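Local atomic coordinates of charybdin (Charybdis maritima, PDB entry 2B7U), a protein that belongs to the plant ribosome-inactivating proteins, whose fold combines a mixed beta sheet with a cluster of helices. Residues N136-A141 and Q163-A168; V142-V147 and A155-V160. One frame throughout, in Å; residues are numbered along the deposited sequence.

In the fold
Contacts 1 and 2 join the same two helices, 135-147 and 151-170, which follow each other along the chain as a splayed helical hairpin. Contact 2 lies near the turn between them and is nested within the loop closed by contact 1, farther from the turn. The centres of the two contacts are about 9 Å apart, and the contacts merge through V160, which packs on A137, L138 and A141, and through S157, whose OG lies 3.6 Å from CA of A141. The centre of contact 1 lies about 11 Å from the centre of the chain and the centre of contact 2 about 15 Å, so the interface runs inward along the main sheet.

Contact 1 of 2, residues N136-A141 and Q163-A168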
loop_
_atom_site.group_PDB
_atom_site.type_symbol
_atom_site.label_atom_id
_atom_site.label_comp_id
_atom_site.label_asym_id
_atom_site.label_seq_id
_atom_site.Cartn_x
_atom_site.Cartn_y
_atom_site.Cartn_z
ATOM N N ASN A 136 -4.452 13.486 -12.602
ATOM C CA ASN A 136 -3.976 14.834 -12.302
ATOM C C ASN A 136 -3.409 14.921 -10.882
ATOM O O ASN A 136 -2.385 15.558 -10.665
ATOM C CB ASN A 136 -5.081 15.870 -12.522
ATOM C CG ASN A 136 -5.420 16.083 -14.006
ATOM O OD1 ASN A 136 -6.558 16.388 -14.342
ATOM N ND2 ASN A 136 -4.435 15.936 -14.881
ATOM N N ALA A 137 -4.049 14.251 -9.919
ATOM C CA ALA A 137 -3.558 14.264 -8.531
ATOM C C ALA A 137 -2.233 13.517 -8.400
ATOM O O ALA A 137 -1.350 13.920 -7.636
ATOM C CB ALA A 137 -4.596 13.695 -7.584
ATOM N N LEU A 138 -2.091 12.425 -9.135
ATOM C CA LEU A 138 -0.847 11.675 -9.120
ATOM C C LEU A 138 0.280 12.485 -9.753
ATOM O O LEU A 138 1.391 12.476 -9.273
ATOM C CB LEU A 138 -1.044 10.334 -9.808
ATOM C CG LEU A 138 0.071 9.317 -9.679
ATOM C CD1 LEU A 138 0.480 9.095 -8.219
ATOM C CD2 LEU A 138 -0.380 8.038 -10.380
ATOM N N GLN A 139 -0.020 13.217 -10.819
ATOM C CA GLN A 139 0.956 14.074 -11.437
ATOM C C GLN A 139 1.442 15.130 -10.446
ATOM O O GLN A 139 2.651 15.366 -10.292
ATOM C CB GLN A 139 0.348 14.732 -12.675
ATOM C CG GLN A 139 0.163 13.778 -13.849
ATOM C CD GLN A 139 -0.624 14.380 -15.025
ATOM O OE1 GLN A 139 -0.878 13.695 -16.016
ATOM N NE2 GLN A 139 -1.010 15.641 -14.914
ATOM N N ASP A 140 0.499 15.744 -9.749
ATOM C CA ASP A 140 0.837 16.749 -8.749
ATOM C C ASP A 140 1.662 16.162 -7.603
ATOM O O ASP A 140 2.578 16.792 -7.076
ATOM C CB ASP A 140 -0.438 17.393 -8.200
ATOM C CG ASP A 140 -1.244 18.099 -9.264
ATOM O OD1 ASP A 140 -0.656 18.519 -10.298
ATOM O OD2 ASP A 140 -2.479 18.226 -9.069
ATOM N N ALA A 141 1.326 14.946 -7.198
ATOM C CA ALA A 141 2.067 14.291 -6.138
ATOM C C ALA A 141 3.510 14.061 -6.503
ATOM O O ALA A 141 4.393 14.299 -5.682
ATOM C CB ALA A 141 1.425 12.966 -5.791
ATOM N N GLN A 163 -2.417 5.545 -1.383
ATOM C CA GLN A 163 -3.731 5.091 -1.799
ATOM C C GLN A 163 -3.669 4.446 -3.170
ATOM O O GLN A 163 -4.154 3.329 -3.384
ATOM C CB GLN A 163 -4.734 6.226 -1.785
ATOM C CG GLN A 163 -5.098 6.722 -0.409
ATOM C CD GLN A 163 -5.970 5.746 0.326
ATOM O OE1 GLN A 163 -6.718 4.984 -0.289
ATOM N NE2 GLN A 163 -5.862 5.727 1.662
ATOM N N MET A 164 -3.048 5.126 -4.119
ATOM C CA MET A 164 -3.106 4.643 -5.488
ATOM C C MET A 164 -2.181 3.498 -5.824
ATOM O O MET A 164 -2.379 2.833 -6.851
ATOM C CB MET A 164 -2.894 5.814 -6.465
ATOM C CG MET A 164 -3.935 6.866 -6.293
ATOM S SD MET A 164 -3.845 8.239 -7.490
ATOM C CE MET A 164 -4.496 7.447 -8.960
ATOM N N PHE A 165 -1.184 3.238 -4.981
ATOM C CA PHE A 165 -0.300 2.087 -5.205
ATOM C C PHE A 165 -0.441 1.054 -4.106
ATOM O O PHE A 165 -0.741 -0.100 -4.404
ATOM C CB PHE A 165 1.117 2.563 -5.477
ATOM C CG PHE A 165 1.196 3.326 -6.757
ATOM C CD1 PHE A 165 1.247 2.644 -7.957
ATOM C CD2 PHE A 165 1.082 4.692 -6.776
ATOM C CE1 PHE A 165 1.245 3.306 -9.166
ATOM C CE2 PHE A 165 1.069 5.382 -7.993
ATOM C CZ PHE A 165 1.159 4.686 -9.193
ATOM N N CYS A 166 -0.338 1.455 -2.856
ATOM C CA CYS A 166 -0.403 0.438 -1.773
ATOM C C CYS A 166 -1.827 -0.104 -1.564
ATOM O O CYS A 166 -2.050 -1.327 -1.593
ATOM C CB CYS A 166 0.176 0.955 -0.497
ATOM S SG CYS A 166 1.900 1.538 -0.749
ATOM N N GLU A 167 -2.802 0.775 -1.372
ATOM C CA GLU A 167 -4.142 0.288 -1.132
ATOM C C GLU A 167 -4.722 -0.385 -2.387
ATOM O O GLU A 167 -5.432 -1.381 -2.308
ATOM C CB GLU A 167 -5.055 1.398 -0.651
ATOM C CG GLU A 167 -4.549 2.163 0.553
ATOM C CD GLU A 167 -4.413 1.347 1.804
ATOM O OE1 GLU A 167 -4.851 0.167 1.826
ATOM O OE2 GLU A 167 -3.841 1.869 2.792
ATOM N N ALA A 168 -4.456 0.178 -3.565
ATOM C CA ALA A 168 -4.885 -0.458 -4.822
ATOM C C ALA A 168 -4.281 -1.853 -4.999
ATOM O O ALA A 168 -4.958 -2.777 -5.459
ATOM C CB ALA A 168 -4.528 0.432 -6.009
#
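L138 puts the two methyls of its isobutyl group against the rim of the F165 ring and leaves its CB beside the sulfur of M164. CD1 lies at the ring edge, near its plane, 3.8 Å from CE2 of F165. The other methyl, CD2, is displaced to one side of that plane and sits 3.9 Å from both CE2 and CZ of F165. The leucine thus meets the far corner of the phenyl group edge-on, the two side chains crossing at about a right angle, and does not lie over a face. With CG anti to the backbone N (chi1 -170°), L138 sends its branched end straight across the gap between the helices.

M164 reaches back from the other helix. The extended chi2 (-176°) carries SD to 4.2 Å from CB of L138, and only the terminal CE is turned aside, by the bend at chi3. Between the two segments these residues also have the nearest CA atoms, 8.2 Å from CA of L138 to CA of M164. All three touching residues are buried, and the contact is purely apolar. F165 extends the same core to L60 and L62 of strand 56-64 and to I28 of helix 21-35.

A pi-type turn at residues 163-167 widens the second helix exactly here: N of A168 bonds to O of Q163 at 3.2 Å. M164 O instead receives the hydroxyl of Y24, and F165 O pairs with OG1 of T169. Immediately beyond the pair, E167 forms a salt bridge with R170 and a hydrogen bond with Y117. These two charged residues belong to the Glu-Ala-x-Arg signature of ribosome-inactivating proteins (E167, A168, T169, R170), carried on the long, irregular central helix characteristic of the fold.

Contact 2 of 2, residues V142-V147 and A155-V160; sequences VSKLAV and ARSLIV
S157 is wedged between L145 and K144, and the closest packing of the two helices gathers around its small side chain. Its CB lies 3.6 Å from CG of L145, while its OG approaches CB of K144 to 3.4 Å. The backbones come close at the same point, with CA of L145 and CA of S157 6.7 Å apart, and the short axes pass within 9.0 Å of each other at a crossing angle of -130°. The small side chain allows this close approach, and its hydroxyl is satisfied within its own helix: OG sits beside the backbone N (chi1 -62°), turned back along the chain, and hydrogen-bonds to O of D153.

L145 also closes the inner side of the contact. Its CD2 meets CD2 of L158 at 4.0 Å, methyl against methyl, and the two leucine side chains meet at a slant. L158 takes part with CG and the CD2 methyl, whereas L145 straddles it and S157, its CD1 lying 3.9 Å from CB of S157.

The solvent side is far looser. K144 contributes only the first carbons of its chain before bending at chi2 (-70°) and continuing along the exposed edge, where NZ makes a long, weak ion pair with D153. R156 lies on this side too, but its NE bonds to Q126, and its NH2 remains 7.0 Å from the like-charged NZ of K144.

Beneath the leucines lies the main sheet: L145 rests on T69 of strand 67-74 and Y83 of strand 80-84, and L158 on L80 and Y83. On another flank of helix 151-170, A155 and I159 pack on helix 117-124, so this helix is bordered by the sheet, by helix 135-147 and by helix 117-124.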
loop_
_atom_site.group_PDB
_atom_site.type_symbol
_atom_site.label_atom_id
_atom_site.label_comp_id
_atom_site.label_asym_id
_atom_site.label_seq_id
_atom_site.Cartn_x
_atom_site.Cartn_y
_atom_site.Cartn_z
ATOM N N VAL A 142 3.787 13.580 -7.707
ATOM C CA VAL A 142 5.220 13.404 -8.035
ATOM C C VAL A 142 5.947 14.752 -8.143
ATOM O O VAL A 142 7.073 14.882 -7.680
ATOM C CB VAL A 142 5.591 12.333 -9.149
ATOM C CG1 VAL A 142 4.420 11.418 -9.572
ATOM C CG2 VAL A 142 6.419 12.882 -10.245
ATOM N N SER A 143 5.281 15.775 -8.677
ATOM C CA SER A 143 5.891 17.107 -8.740
ATOM C C SER A 143 6.270 17.625 -7.363
ATOM O O SER A 143 7.360 18.151 -7.153
ATOM C CB SER A 143 4.939 18.091 -9.412
ATOM O OG SER A 143 4.667 17.687 -10.728
ATOM N N LYS A 144 5.370 17.467 -6.398
ATOM C CA LYS A 144 5.640 17.955 -5.063
ATOM C C LYS A 144 6.722 17.134 -4.370
ATOM O O LYS A 144 7.606 17.675 -3.736
ATOM C CB LYS A 144 4.364 17.951 -4.229
ATOM C CG LYS A 144 3.343 18.958 -4.692
ATOM C CD LYS A 144 3.773 20.385 -4.425
ATOM C CE LYS A 144 2.646 21.382 -4.776
ATOM N NZ LYS A 144 1.283 20.883 -4.410
ATOM N N LEU A 145 6.660 15.812 -4.486
ATOM C CA LEU A 145 7.647 14.984 -3.821
ATOM C C LEU A 145 9.054 15.209 -4.375
ATOM O O LEU A 145 10.035 15.184 -3.618
ATOM C CB LEU A 145 7.229 13.498 -3.861
ATOM C CG LEU A 145 6.036 13.145 -2.958
ATOM C CD1 LEU A 145 5.516 11.767 -3.286
ATOM C CD2 LEU A 145 6.381 13.273 -1.477
ATOM N N ALA A 146 9.132 15.494 -5.667
ATOM C CA ALA A 146 10.419 15.781 -6.311
ATOM C C ALA A 146 11.160 16.954 -5.635
ATOM O O ALA A 146 12.382 16.917 -5.502
ATOM C CB ALA A 146 10.221 16.067 -7.787
ATOM N N VAL A 147 10.423 17.978 -5.196
ATOM C CA VAL A 147 11.073 19.241 -4.748
ATOM C C VAL A 147 10.583 19.897 -3.470
ATOM O O VAL A 147 11.268 20.752 -2.921
ATOM C CB VAL A 147 10.997 20.316 -5.865
ATOM C CG1 VAL A 147 11.592 19.752 -7.137
ATOM C CG2 VAL A 147 9.559 20.813 -6.068
ATOM N N ALA A 155 3.099 15.340 2.907
ATOM C CA ALA A 155 2.157 14.382 3.496
ATOM C C ALA A 155 0.974 14.118 2.555
ATOM O O ALA A 155 0.557 12.960 2.357
ATOM C CB ALA A 155 1.678 14.875 4.830
ATOM N N ARG A 156 0.442 15.163 1.931
ATOM C CA ARG A 156 -0.687 14.980 1.029
ATOM C C ARG A 156 -0.285 14.092 -0.135
ATOM O O ARG A 156 -1.007 13.180 -0.557
ATOM C CB ARG A 156 -1.197 16.313 0.495
ATOM C CG ARG A 156 -2.468 16.165 -0.343
ATOM C CD ARG A 156 -2.902 17.504 -0.929
ATOM N NE ARG A 156 -4.290 17.473 -1.389
ATOM C CZ ARG A 156 -4.700 16.871 -2.503
ATOM N NH1 ARG A 156 -5.998 16.889 -2.841
ATOM N NH2 ARG A 156 -3.816 16.253 -3.279
ATOM N N SER A 157 0.894 14.363 -0.673
ATOM C CA SER A 157 1.377 13.629 -1.800
ATOM C C SER A 157 1.631 12.158 -1.454
ATOM O O SER A 157 1.378 11.275 -2.282
ATOM C CB SER A 157 2.642 14.284 -2.324
ATOM O OG SER A 157 2.363 15.600 -2.767
ATOM N N LEU A 158 2.170 11.907 -0.259
ATOM C CA LEU A 158 2.372 10.529 0.204
ATOM C C LEU A 158 1.047 9.780 0.411
ATOM O O LEU A 158 0.973 8.563 0.142
ATOM C CB LEU A 158 3.244 10.517 1.468
ATOM C CG LEU A 158 4.716 10.911 1.247
ATOM C CD1 LEU A 158 5.458 11.108 2.595
ATOM C CD2 LEU A 158 5.495 9.892 0.380
ATOM N N ILE A 159 -0.010 10.494 0.813
ATOM C CA ILE A 159 -1.332 9.888 0.878
ATOM C C ILE A 159 -1.773 9.424 -0.520
ATOM O O ILE A 159 -2.258 8.312 -0.692
ATOM C CB ILE A 159 -2.386 10.841 1.467
ATOM C CG1 ILE A 159 -2.064 11.123 2.922
ATOM C CG2 ILE A 159 -3.761 10.249 1.335
ATOM C CD1 ILE A 159 -2.771 12.282 3.512
ATOM N N VAL A 160 -1.599 10.292 -1.516
ATOM C CA VAL A 160 -2.001 9.927 -2.861
ATOM C C VAL A 160 -1.224 8.691 -3.348
ATOM O O VAL A 160 -1.805 7.737 -3.883
ATOM C CB VAL A 160 -1.819 11.131 -3.837
ATOM C CG1 VAL A 160 -2.008 10.692 -5.255
ATOM C CG2 VAL A 160 -2.804 12.225 -3.474
#